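Local coordinates for ABC transporter, solute-binding protein (Staphylococcus aureus, PDB 6LKI) that binds alpha-D-glucose 6-phosphate and docks on the sensor kinase HptS, consistent with an extracellular sugar-phosphate sensor of the solute-binding protein family, at residues I104-D109 with Y184-S189; D178-K183 with K200-S205; N3-Y8 with G54-G59; N14-I19 with A250-K255. One frame throughout, in Å; residues are numbered along the deposited sequence.

Contact 3 opens first, at N3-Y8, and contact 4 follows at N14-I19, on the helix that comes after that strand. G54-G59 then closes contact 3, so these two loops cross, and M58 of one packs on I16 of the other. Contact 1 opens at I104-D109 and contact 2 at D178-K183. Y184-S189 closes contact 1 before K200-S205 closes contact 2, and this second pair therefore also crosses. Both loops lie within the much longer one that A250-K255 closes as contact 4. Contacts 1 and 2 touch and join strands 95-107, 186-190 and 204-207 with helix 172-180, about 35 Å (centre to centre) from contact 3, while contact 4 joins an early helix to a late one.

Contact 1 of 4, residues I104-D109 with Y184-S189; sequences IVVNSD and YYAGLS
I104 and L188 run alongside in the same direction on one face of an antiparallel ladder, where strand 95-107 pairs with strand 186-190 in the mixed sheet. The N-to-C directions of 104-107 and 186-189 differ by 152°. The register follows from alternating pairs: I104 with L188 and V106 with A186 are non-hydrogen-bonded, and V105 with G187 between them is hydrogen-bonded. CG1 of I104 touches CD2 of L188 at 3.8 Å, whereas CG2 of I104 meets CB of A186 more loosely, at 4.3 Å; L122 lies against both larger side chains. V105 turns to the other face, toward I176 and V179 of helix 172-180. With its CG1 set between the backbone N and the carbonyl carbon (chi1 64°), that methyl comes within 3.4 Å of G187 O. The pair is tied twice, V105 N to G187 O at 2.8 Å and G187 N to V105 O at 2.9 Å. N107 ends the strand and caps helix 108-111: its OD1 accepts from L110 N and, weakly, from D109 N, while ND2 bonds to V179 O. Its own backbone N donates to Y185 O over 2.9 Å, almost straight at 176°.

Contact 2 of 4, residues D178-K183 with K200-S205; sequences DVAKGK and KGYPVS
A Schellman motif ends helix 172-180, and the last helical residue packs against an inverse gamma turn that leads into strand 204-207. The evidence for the first is G182, with phi at 92° and two bonds closing the final turn: K183 N to D178 O at 2.8 Å and G182 N to V179 O at 3.1 Å. The second is centred on P203 and closed by V204 N to Y202 O at 3.0 Å. Across the contact the central group is A180, whose CB is shared between a ring and a branched side chain: it touches CD2 of Y202 at 3.7 Å and CG1 of V204 at an equal 3.7 Å. The carbonyl of A180 comes at the edge of the Y202 ring, near its plane, and its O also lies 3.6 Å from CD of P203. K181 keeps company with Y202, the two side chains heading the same way; the lysine is extended beyond CG, which lets its aliphatic part follow the tyrosine outward, and its NZ goes on to a salt bridge with E177. W197 of helix 191-198 meets the Y202 ring edge-to-face and also touches A180 and K181, so it packs on both partners. The lysine approaches the ring obliquely, with its CG 3.9 Å from CE2 of Y202.

Contact 3 of 4, residues N3-Y8 with G54-G59; sequences NVLTVY and GDVFMG
Y8 and F57 lie roughly perpendicular, with CB of Y8 3.6 Å from CD2 of F57 and Y8 O over one face of the phenylalanine ring. The backbones pair in parallel, V7 with V56 and Y8 with F57, and the bonds come in sequence: Y8 N to V56 O at 2.7 Å, then M58 N to Y8 O, also 2.7 Å and 174° at the hydrogen. Upstream, T6 O accepts from two donors, V56 N in its carbonyl plane at 3.2 Å and D55 N tilted from that plane at 3.0 Å. The carboxylate of D55 answers in return: the anti lone pair of OD2 takes T6 N at 3.2 Å. Placing CG of Y8 beside its backbone N (chi1 -56°) carries the ring across the neighbouring segment, past V56 O at its edge, to G54, whose N donates to OH at 2.7 Å. In the second shell, E48 bonds to Y8 OH and H229 N to D55 OD1, while helices 38-46 and 232-239 cover opposite faces of the sheet, the layering of an alpha/beta lobe, as in periplasmic-binding-protein folds. Because OH accepts from G54, its own proton is probably directed to E48, and an acidic side chain there would polarise the phenol.

Contact 4 of 4, residues N14-I19 with A250-K255; sequences NLIRPI and AEFDAK
F252 sets its ring edge against the carbonyl O and CB of L15 and the CG2 methyl of I16, and this is the tight part of the contact. L15 O lies in the ring plane, 3.5 Å from CE1 of F252; CB of L15 stands 4.0 Å from the same CE1. Next to it, CZ of F252 meets CG2 of I16 at 3.8 Å, the two side chains lying at a slant. CG of F252 sits beside its backbone N (chi1 -77°), which aims the ring at the other helix, and Y11 meets that ring edge-to-face. The fold elements are two helices: 13-27, kinked where neither N of P18, a proline without an N-H, nor N of I19 bonds back to the preceding turn, and 242-252, which ends here as D253 takes a positive phi of 54°. The F252 side chain is also about 6 Å from that of D218, a glucose 6-phosphate site residue. Outward the contact is thin. I19 and E251 pass alongside, running opposite ways, and meet at CD1 of I19 and OE1 of E251, 3.9 Å apart. There the surface meets another protein: E251 OE2 forms salt bridges with R247 and with K101 of the HptS chain, and D253 OD1 accepts from N68 N of that chain.

Contact 1 of 4, residues I104-D109 with Y184-S189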
loop_
_atom_site.group_PDB
_atom_site.type_symbol
_atom_site.label_atom_id
_atom_site.label_comp_id
_atom_site.label_asym_id
_atom_site.label_seq_id
_atom_site.Cartn_x
_atom_site.Cartn_y
_atom_site.Cartn_z
ATOM N N ILE A 104 5.010 4.248 -16.864
ATOM C CA ILE A 104 5.143 3.140 -17.797
ATOM C C ILE A 104 6.006 2.084 -17.125
ATOM O O ILE A 104 7.100 2.388 -16.636
ATOM C CB ILE A 104 5.771 3.598 -19.123
ATOM C CG1 ILE A 104 4.872 4.615 -19.824
ATOM C CG2 ILE A 104 6.036 2.404 -20.029
ATOM C CD1 ILE A 104 5.540 5.311 -20.984
ATOM N N VAL A 105 5.514 0.852 -17.071
ATOM C CA VAL A 105 6.292 -0.266 -16.554
ATOM C C VAL A 105 6.847 -1.046 -17.737
ATOM O O VAL A 105 6.139 -1.278 -18.724
ATOM C CB VAL A 105 5.451 -1.153 -15.616
ATOM C CG1 VAL A 105 4.293 -1.802 -16.351
ATOM C CG2 VAL A 105 6.330 -2.201 -14.953
ATOM N N VAL A 106 8.126 -1.407 -17.662
ATOM C CA VAL A 106 8.840 -2.043 -18.763
ATOM C C VAL A 106 9.389 -3.377 -18.280
ATOM O O VAL A 106 9.981 -3.455 -17.197
ATOM C CB VAL A 106 9.976 -1.149 -19.295
ATOM C CG1 VAL A 106 10.736 -1.851 -20.411
ATOM C CG2 VAL A 106 9.420 0.184 -19.782
ATOM N N ASN A 107 9.190 -4.421 -19.080
ATOM C CA ASN A 107 9.758 -5.731 -18.789
ATOM C C ASN A 107 11.221 -5.745 -19.219
ATOM O O ASN A 107 11.522 -5.632 -20.412
ATOM C CB ASN A 107 8.968 -6.824 -19.507
ATOM C CG ASN A 107 9.436 -8.220 -19.142
ATOM O OD1 ASN A 107 10.564 -8.605 -19.440
ATOM N ND2 ASN A 107 8.563 -8.988 -18.501
ATOM N N SER A 108 12.130 -5.885 -18.250
ATOM C CA SER A 108 13.556 -5.813 -18.542
ATOM C C SER A 108 14.098 -7.086 -19.178
ATOM O O SER A 108 15.173 -7.045 -19.787
ATOM C CB SER A 108 14.348 -5.496 -17.270
ATOM O OG SER A 108 14.104 -6.453 -16.255
ATOM N N ASP A 109 13.391 -8.212 -19.048
ATOM C CA ASP A 109 13.805 -9.422 -19.751
ATOM C C ASP A 109 13.578 -9.287 -21.252
ATOM O O ASP A 109 14.375 -9.786 -22.054
ATOM C CB ASP A 109 13.049 -10.636 -19.210
ATOM C CG ASP A 109 13.778 -11.327 -18.073
ATOM O OD1 ASP A 109 14.840 -10.829 -17.641
ATOM O OD2 ASP A 109 13.281 -12.377 -17.612
ATOM N N TYR A 184 3.557 -8.936 -21.961
ATOM C CA TYR A 184 3.674 -7.676 -22.679
ATOM C C TYR A 184 5.043 -7.065 -22.421
ATOM O O TYR A 184 5.648 -7.279 -21.366
ATOM C CB TYR A 184 2.575 -6.686 -22.265
ATOM C CG TYR A 184 1.176 -7.206 -22.504
ATOM C CD1 TYR A 184 0.663 -7.304 -23.791
ATOM C CD2 TYR A 184 0.375 -7.609 -21.446
ATOM C CE1 TYR A 184 -0.612 -7.785 -24.015
ATOM C CE2 TYR A 184 -0.902 -8.091 -21.660
ATOM C CZ TYR A 184 -1.390 -8.176 -22.946
ATOM O OH TYR A 184 -2.661 -8.657 -23.162
ATOM N N TYR A 185 5.525 -6.295 -23.401
ATOM C CA TYR A 185 6.811 -5.620 -23.250
ATOM C C TYR A 185 6.713 -4.452 -22.277
ATOM O O TYR A 185 7.668 -4.161 -21.547
ATOM C CB TYR A 185 7.312 -5.127 -24.607
ATOM C CG TYR A 185 7.987 -6.181 -25.454
ATOM C CD1 TYR A 185 7.337 -7.365 -25.777
ATOM C CD2 TYR A 185 9.273 -5.986 -25.941
ATOM C CE1 TYR A 185 7.951 -8.326 -26.557
ATOM C CE2 TYR A 185 9.895 -6.941 -26.721
ATOM C CZ TYR A 185 9.230 -8.109 -27.025
ATOM O OH TYR A 185 9.845 -9.063 -27.804
ATOM N N ALA A 186 5.576 -3.760 -22.264
ATOM C CA ALA A 186 5.406 -2.587 -21.420
ATOM C C ALA A 186 3.925 -2.384 -21.141
ATOM O O ALA A 186 3.060 -2.969 -21.796
ATOM C CB ALA A 186 6.018 -1.338 -22.066
ATOM N N GLY A 187 3.641 -1.539 -20.152
ATOM C CA GLY A 187 2.267 -1.275 -19.769
ATOM C C GLY A 187 2.140 0.026 -19.012
ATOM O O GLY A 187 3.116 0.548 -18.461
ATOM N N LEU A 188 0.916 0.546 -18.989
ATOM C CA LEU A 188 0.596 1.788 -18.294
ATOM C C LEU A 188 0.034 1.456 -16.916
ATOM O O LEU A 188 -1.043 0.858 -16.810
ATOM C CB LEU A 188 -0.403 2.622 -19.096
ATOM C CG LEU A 188 -0.047 2.956 -20.547
ATOM C CD1 LEU A 188 -1.004 4.007 -21.094
ATOM C CD2 LEU A 188 1.398 3.421 -20.668
ATOM N N SER A 189 0.750 1.856 -15.871
ATOM C CA SER A 189 0.413 1.475 -14.502
ATOM C C SER A 189 0.654 2.684 -13.601
ATOM O O SER A 189 0.605 3.838 -14.041
ATOM C CB SER A 189 1.226 0.236 -14.086
ATOM O OG SER A 189 0.868 -0.214 -12.793
#

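Contact 2 of 4, residues D178-K183 with K200-S205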
loop_
_atom_site.group_PDB
_atom_site.type_symbol
_atom_site.label_atom_id
_atom_site.label_comp_id
_atom_site.label_asym_id
_atom_site.label_seq_id
_atom_site.Cartn_x
_atom_site.Cartn_y
_atom_site.Cartn_z
ATOM N N ASP A 178 0.648 -8.865 -16.062
ATOM C CA ASP A 178 0.975 -9.438 -17.363
ATOM C C ASP A 178 2.285 -8.890 -17.914
ATOM O O ASP A 178 2.999 -9.605 -18.625
ATOM C CB ASP A 178 -0.169 -9.191 -18.344
ATOM C CG ASP A 178 -1.360 -10.090 -18.083
ATOM O OD1 ASP A 178 -1.258 -10.966 -17.197
ATOM O OD2 ASP A 178 -2.395 -9.922 -18.759
ATOM N N VAL A 179 2.621 -7.637 -17.605
ATOM C CA VAL A 179 3.931 -7.118 -17.987
ATOM C C VAL A 179 5.028 -7.822 -17.197
ATOM O O VAL A 179 6.037 -8.265 -17.761
ATOM C CB VAL A 179 3.988 -5.592 -17.795
ATOM C CG1 VAL A 179 5.426 -5.100 -17.895
ATOM C CG2 VAL A 179 3.114 -4.894 -18.828
ATOM N N ALA A 180 4.840 -7.950 -15.880
ATOM C CA ALA A 180 5.858 -8.574 -15.041
ATOM C C ALA A 180 6.088 -10.029 -15.429
ATOM O O ALA A 180 7.220 -10.522 -15.371
ATOM C CB ALA A 180 5.465 -8.475 -13.568
ATOM N N LYS A 181 5.032 -10.730 -15.829
ATOM C CA LYS A 181 5.146 -12.135 -16.194
ATOM C C LYS A 181 5.571 -12.345 -17.643
ATOM O O LYS A 181 5.704 -13.496 -18.069
ATOM C CB LYS A 181 3.824 -12.861 -15.922
ATOM C CG LYS A 181 3.564 -13.082 -14.437
ATOM C CD LYS A 181 2.238 -13.778 -14.180
ATOM C CE LYS A 181 2.021 -13.986 -12.685
ATOM N NZ LYS A 181 0.681 -14.558 -12.380
ATOM N N GLY A 182 5.792 -11.276 -18.402
ATOM C CA GLY A 182 6.347 -11.393 -19.737
ATOM C C GLY A 182 5.348 -11.512 -20.865
ATOM O O GLY A 182 5.750 -11.820 -21.993
ATOM N N LYS A 183 4.060 -11.286 -20.603
ATOM C CA LYS A 183 3.073 -11.316 -21.677
ATOM C C LYS A 183 3.124 -10.057 -22.533
ATOM O O LYS A 183 2.772 -10.104 -23.718
ATOM C CB LYS A 183 1.671 -11.501 -21.093
ATOM C CG LYS A 183 0.623 -11.942 -22.099
ATOM C CD LYS A 183 -0.690 -12.276 -21.409
ATOM C CE LYS A 183 -1.740 -12.736 -22.410
ATOM N NZ LYS A 183 -3.049 -13.012 -21.755
ATOM N N LYS A 200 8.892 -8.445 -5.467
ATOM C CA LYS A 200 8.892 -9.901 -5.388
ATOM C C LYS A 200 9.667 -10.542 -6.533
ATOM O O LYS A 200 9.417 -11.702 -6.875
ATOM C CB LYS A 200 7.465 -10.451 -5.324
ATOM C CG LYS A 200 6.423 -9.687 -6.109
ATOM C CD LYS A 200 5.039 -10.251 -5.810
ATOM C CE LYS A 200 3.972 -9.639 -6.699
ATOM N NZ LYS A 200 2.653 -10.310 -6.519
ATOM N N GLY A 201 10.610 -9.811 -7.129
ATOM C CA GLY A 201 11.607 -10.396 -8.004
ATOM C C GLY A 201 11.325 -10.324 -9.489
ATOM O O GLY A 201 12.109 -10.871 -10.272
ATOM N N TYR A 202 10.252 -9.661 -9.904
ATOM C CA TYR A 202 9.912 -9.654 -11.318
ATOM C C TYR A 202 10.756 -8.632 -12.080
ATOM O O TYR A 202 11.180 -7.621 -11.514
ATOM C CB TYR A 202 8.429 -9.352 -11.502
ATOM C CG TYR A 202 7.544 -10.517 -11.128
ATOM C CD1 TYR A 202 7.172 -10.735 -9.808
ATOM C CD2 TYR A 202 7.089 -11.407 -12.092
ATOM C CE1 TYR A 202 6.367 -11.800 -9.459
ATOM C CE2 TYR A 202 6.283 -12.477 -11.753
ATOM C CZ TYR A 202 5.927 -12.669 -10.435
ATOM O OH TYR A 202 5.124 -13.732 -10.090
ATOM N N PRO A 203 11.023 -8.881 -13.368
ATOM C CA PRO A 203 11.905 -7.994 -14.155
ATOM C C PRO A 203 11.179 -6.776 -14.724
ATOM O O PRO A 203 10.877 -6.668 -15.913
ATOM C CB PRO A 203 12.400 -8.924 -15.264
ATOM C CG PRO A 203 11.234 -9.829 -15.507
ATOM C CD PRO A 203 10.578 -10.045 -14.158
ATOM N N VAL A 204 10.890 -5.810 -13.857
ATOM C CA VAL A 204 10.140 -4.624 -14.247
ATOM C C VAL A 204 10.951 -3.377 -13.927
ATOM O O VAL A 204 11.555 -3.265 -12.854
ATOM C CB VAL A 204 8.754 -4.570 -13.571
ATOM C CG1 VAL A 204 7.883 -5.710 -14.065
ATOM C CG2 VAL A 204 8.885 -4.625 -12.070
ATOM N N SER A 205 10.972 -2.446 -14.876
ATOM C CA SER A 205 11.549 -1.124 -14.703
ATOM C C SER A 205 10.431 -0.091 -14.691
ATOM O O SER A 205 9.345 -0.314 -15.231
ATOM C CB SER A 205 12.550 -0.804 -15.819
ATOM O OG SER A 205 13.625 -1.728 -15.820
#

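Contact 3 of 4, residues N3-Y8 with G54-G59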
loop_
_atom_site.group_PDB
_atom_site.type_symbol
_atom_site.label_atom_id
_atom_site.label_comp_id
_atom_site.label_asym_id
_atom_site.label_seq_id
_atom_site.Cartn_x
_atom_site.Cartn_y
_atom_site.Cartn_z
ATOM N N ASN A 3 -21.164 4.091 17.828
ATOM C CA ASN A 3 -21.500 4.142 16.413
ATOM C C ASN A 3 -20.285 3.809 15.560
ATOM O O ASN A 3 -19.171 4.269 15.830
ATOM C CB ASN A 3 -22.035 5.525 16.040
ATOM C CG ASN A 3 -23.160 5.975 16.945
ATOM O OD1 ASN A 3 -24.171 5.287 17.086
ATOM N ND2 ASN A 3 -22.991 7.139 17.565
ATOM N N VAL A 4 -20.508 3.010 14.523
ATOM C CA VAL A 4 -19.428 2.577 13.643
ATOM C C VAL A 4 -19.154 3.662 12.612
ATOM O O VAL A 4 -20.081 4.191 11.986
ATOM C CB VAL A 4 -19.782 1.243 12.967
ATOM C CG1 VAL A 4 -18.764 0.906 11.888
ATOM C CG2 VAL A 4 -19.862 0.128 14.000
ATOM N N LEU A 5 -17.879 4.003 12.441
ATOM C CA LEU A 5 -17.452 4.913 11.384
ATOM C C LEU A 5 -17.248 4.115 10.100
ATOM O O LEU A 5 -16.459 3.166 10.076
ATOM C CB LEU A 5 -16.165 5.627 11.796
ATOM C CG LEU A 5 -15.795 6.966 11.148
ATOM C CD1 LEU A 5 -14.774 7.692 12.010
ATOM C CD2 LEU A 5 -15.257 6.781 9.740
ATOM N N THR A 6 -17.947 4.496 9.035
ATOM C CA THR A 6 -17.904 3.766 7.773
ATOM C C THR A 6 -17.066 4.533 6.757
ATOM O O THR A 6 -17.273 5.735 6.553
ATOM C CB THR A 6 -19.313 3.530 7.231
ATOM O OG1 THR A 6 -20.048 2.714 8.153
ATOM C CG2 THR A 6 -19.257 2.829 5.881
ATOM N N VAL A 7 -16.130 3.834 6.118
ATOM C CA VAL A 7 -15.192 4.432 5.175
ATOM C C VAL A 7 -15.325 3.728 3.830
ATOM O O VAL A 7 -15.254 2.496 3.760
ATOM C CB VAL A 7 -13.744 4.344 5.688
ATOM C CG1 VAL A 7 -12.765 4.753 4.599
ATOM C CG2 VAL A 7 -13.562 5.206 6.929
ATOM N N TYR A 8 -15.519 4.510 2.769
ATOM C CA TYR A 8 -15.392 4.016 1.403
ATOM C C TYR A 8 -13.939 4.159 0.969
ATOM O O TYR A 8 -13.329 5.215 1.170
ATOM C CB TYR A 8 -16.288 4.795 0.437
ATOM C CG TYR A 8 -17.760 4.842 0.784
ATOM C CD1 TYR A 8 -18.258 5.802 1.652
ATOM C CD2 TYR A 8 -18.658 3.947 0.212
ATOM C CE1 TYR A 8 -19.603 5.859 1.960
ATOM C CE2 TYR A 8 -20.006 3.996 0.515
ATOM C CZ TYR A 8 -20.474 4.955 1.390
ATOM O OH TYR A 8 -21.814 5.013 1.697
ATOM N N GLY A 54 -22.248 6.039 4.201
ATOM C CA GLY A 54 -21.119 6.089 5.102
ATOM C C GLY A 54 -20.687 7.514 5.387
ATOM O O GLY A 54 -21.371 8.488 5.064
ATOM N N ASP A 55 -19.508 7.633 5.992
ATOM C CA ASP A 55 -19.025 8.907 6.513
ATOM C C ASP A 55 -17.869 9.506 5.728
ATOM O O ASP A 55 -17.840 10.720 5.520
ATOM C CB ASP A 55 -18.598 8.746 7.977
ATOM C CG ASP A 55 -19.736 8.288 8.866
ATOM O OD1 ASP A 55 -20.677 9.080 9.081
ATOM O OD2 ASP A 55 -19.688 7.135 9.345
ATOM N N VAL A 56 -16.901 8.697 5.297
ATOM C CA VAL A 56 -15.678 9.198 4.679
ATOM C C VAL A 56 -15.365 8.381 3.434
ATOM O O VAL A 56 -15.515 7.154 3.430
ATOM C CB VAL A 56 -14.487 9.152 5.662
ATOM C CG1 VAL A 56 -13.215 9.639 4.989
ATOM C CG2 VAL A 56 -14.778 9.980 6.910
ATOM N N PHE A 57 -14.931 9.066 2.376
ATOM C CA PHE A 57 -14.374 8.440 1.180
ATOM C C PHE A 57 -12.864 8.654 1.219
ATOM O O PHE A 57 -12.392 9.790 1.100
ATOM C CB PHE A 57 -14.990 9.031 -0.087
ATOM C CG PHE A 57 -14.899 8.129 -1.290
ATOM C CD1 PHE A 57 -13.677 7.864 -1.888
ATOM C CD2 PHE A 57 -16.039 7.554 -1.830
ATOM C CE1 PHE A 57 -13.592 7.037 -2.995
ATOM C CE2 PHE A 57 -15.961 6.727 -2.937
ATOM C CZ PHE A 57 -14.736 6.469 -3.520
ATOM N N MET A 58 -12.110 7.571 1.385
ATOM C CA MET A 58 -10.667 7.636 1.602
ATOM C C MET A 58 -9.944 7.059 0.392
ATOM O O MET A 58 -10.003 5.850 0.145
ATOM C CB MET A 58 -10.278 6.886 2.874
ATOM C CG MET A 58 -8.780 6.726 3.069
ATOM S SD MET A 58 -8.392 5.609 4.427
ATOM C CE MET A 58 -6.603 5.585 4.344
ATOM N N GLY A 59 -9.253 7.919 -0.348
ATOM C CA GLY A 59 -8.440 7.497 -1.469
ATOM C C GLY A 59 -9.128 7.720 -2.804
ATOM O O GLY A 59 -10.323 8.019 -2.892
#

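Contact 4 of 4, residues N14-I19 with A250-K255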
loop_
_atom_site.group_PDB
_atom_site.type_symbol
_atom_site.label_atom_id
_atom_site.label_comp_id
_atom_site.label_asym_id
_atom_site.label_seq_id
_atom_site.Cartn_x
_atom_site.Cartn_y
_atom_site.Cartn_z
ATOM N N ASN A 14 -5.871 -4.742 3.078
ATOM C CA ASN A 14 -4.658 -5.022 3.837
ATOM C C ASN A 14 -3.654 -3.876 3.812
ATOM O O ASN A 14 -2.682 -3.916 4.574
ATOM C CB ASN A 14 -4.007 -6.305 3.314
ATOM C CG ASN A 14 -3.315 -6.110 1.980
ATOM O OD1 ASN A 14 -2.095 -6.230 1.879
ATOM N ND2 ASN A 14 -4.094 -5.807 0.947
ATOM N N LEU A 15 -3.864 -2.856 2.979
ATOM C CA LEU A 15 -2.933 -1.737 2.910
ATOM C C LEU A 15 -3.314 -0.587 3.834
ATOM O O LEU A 15 -2.433 0.164 4.268
ATOM C CB LEU A 15 -2.830 -1.221 1.470
ATOM C CG LEU A 15 -2.325 -2.173 0.379
ATOM C CD1 LEU A 15 -1.588 -1.392 -0.699
ATOM C CD2 LEU A 15 -1.428 -3.263 0.951
ATOM N N ILE A 16 -4.598 -0.433 4.150
ATOM C CA ILE A 16 -5.052 0.662 4.999
ATOM C C ILE A 16 -5.546 0.193 6.363
ATOM O O ILE A 16 -5.599 1.012 7.293
ATOM C CB ILE A 16 -6.147 1.495 4.300
ATOM C CG1 ILE A 16 -7.346 0.610 3.949
ATOM C CG2 ILE A 16 -5.590 2.177 3.062
ATOM C CD1 ILE A 16 -8.496 1.359 3.310
ATOM N N ARG A 17 -5.910 -1.079 6.514
ATOM C CA ARG A 17 -6.463 -1.538 7.787
ATOM C C ARG A 17 -5.503 -1.368 8.963
ATOM O O ARG A 17 -5.960 -0.910 10.026
ATOM C CB ARG A 17 -6.932 -2.995 7.644
ATOM C CG ARG A 17 -7.439 -3.645 8.929
ATOM C CD ARG A 17 -8.428 -2.758 9.682
ATOM N NE ARG A 17 -9.777 -2.777 9.126
ATOM C CZ ARG A 17 -10.802 -2.114 9.656
ATOM N NH1 ARG A 17 -10.624 -1.388 10.751
ATOM N NH2 ARG A 17 -12.002 -2.178 9.097
ATOM N N PRO A 18 -4.205 -1.693 8.867
ATOM C CA PRO A 18 -3.323 -1.437 10.021
ATOM C C PRO A 18 -3.276 0.025 10.439
ATOM O O PRO A 18 -3.229 0.320 11.640
ATOM C CB PRO A 18 -1.956 -1.933 9.531
ATOM C CG PRO A 18 -2.279 -2.965 8.519
ATOM C CD PRO A 18 -3.508 -2.461 7.817
ATOM N N ILE A 19 -3.289 0.953 9.481
ATOM C CA ILE A 19 -3.248 2.370 9.827
ATOM C C ILE A 19 -4.569 2.806 10.451
ATOM O O ILE A 19 -4.589 3.567 11.427
ATOM C CB ILE A 19 -2.894 3.211 8.585
ATOM C CG1 ILE A 19 -1.413 3.042 8.242
ATOM C CG2 ILE A 19 -3.217 4.679 8.815
ATOM C CD1 ILE A 19 -1.049 3.521 6.858
ATOM N N ALA A 250 6.203 5.656 3.074
ATOM C CA ALA A 250 7.068 4.481 3.108
ATOM C C ALA A 250 6.348 3.226 2.631
ATOM O O ALA A 250 6.970 2.360 2.006
ATOM C CB ALA A 250 7.609 4.270 4.522
ATOM N N GLU A 251 5.051 3.106 2.908
ATOM C CA GLU A 251 4.341 1.869 2.602
ATOM C C GLU A 251 3.691 1.885 1.223
ATOM O O GLU A 251 3.662 0.851 0.544
ATOM C CB GLU A 251 3.282 1.595 3.673
ATOM C CG GLU A 251 3.864 1.354 5.059
ATOM C CD GLU A 251 2.840 0.817 6.040
ATOM O OE1 GLU A 251 1.628 0.890 5.746
ATOM O OE2 GLU A 251 3.250 0.315 7.108
ATOM N N PHE A 252 3.176 3.034 0.791
ATOM C CA PHE A 252 2.478 3.141 -0.484
ATOM C C PHE A 252 3.397 3.500 -1.643
ATOM O O PHE A 252 2.940 3.498 -2.791
ATOM C CB PHE A 252 1.366 4.198 -0.405
ATOM C CG PHE A 252 0.122 3.738 0.306
ATOM C CD1 PHE A 252 0.165 2.717 1.240
ATOM C CD2 PHE A 252 -1.095 4.344 0.042
ATOM C CE1 PHE A 252 -0.983 2.307 1.894
ATOM C CE2 PHE A 252 -2.245 3.938 0.691
ATOM C CZ PHE A 252 -2.189 2.919 1.617
ATOM N N ASP A 253 4.665 3.814 -1.373
ATOM C CA ASP A 253 5.569 4.363 -2.383
ATOM C C ASP A 253 4.956 5.600 -3.035
ATOM O O ASP A 253 5.044 5.807 -4.248
ATOM C CB ASP A 253 5.943 3.310 -3.426
ATOM C CG ASP A 253 6.850 2.240 -2.861
ATOM O OD1 ASP A 253 7.692 2.576 -2.001
ATOM O OD2 ASP A 253 6.721 1.067 -3.270
ATOM N N ALA A 254 4.319 6.420 -2.211
ATOM C CA ALA A 254 3.681 7.657 -2.623
ATOM C C ALA A 254 4.537 8.842 -2.195
ATOM O O ALA A 254 5.583 8.692 -1.555
ATOM C CB ALA A 254 2.274 7.757 -2.030
ATOM N N LYS A 255 4.083 10.035 -2.560
ATOM C CA LYS A 255 4.682 11.279 -2.107
ATOM C C LYS A 255 3.687 12.009 -1.217
ATOM O O LYS A 255 2.477 11.976 -1.466
ATOM C CB LYS A 255 5.090 12.157 -3.292
ATOM C CG LYS A 255 5.782 11.386 -4.406
ATOM C CD LYS A 255 7.228 11.821 -4.562
ATOM C CE LYS A 255 7.916 11.064 -5.691
ATOM N NZ LYS A 255 8.082 9.615 -5.383
#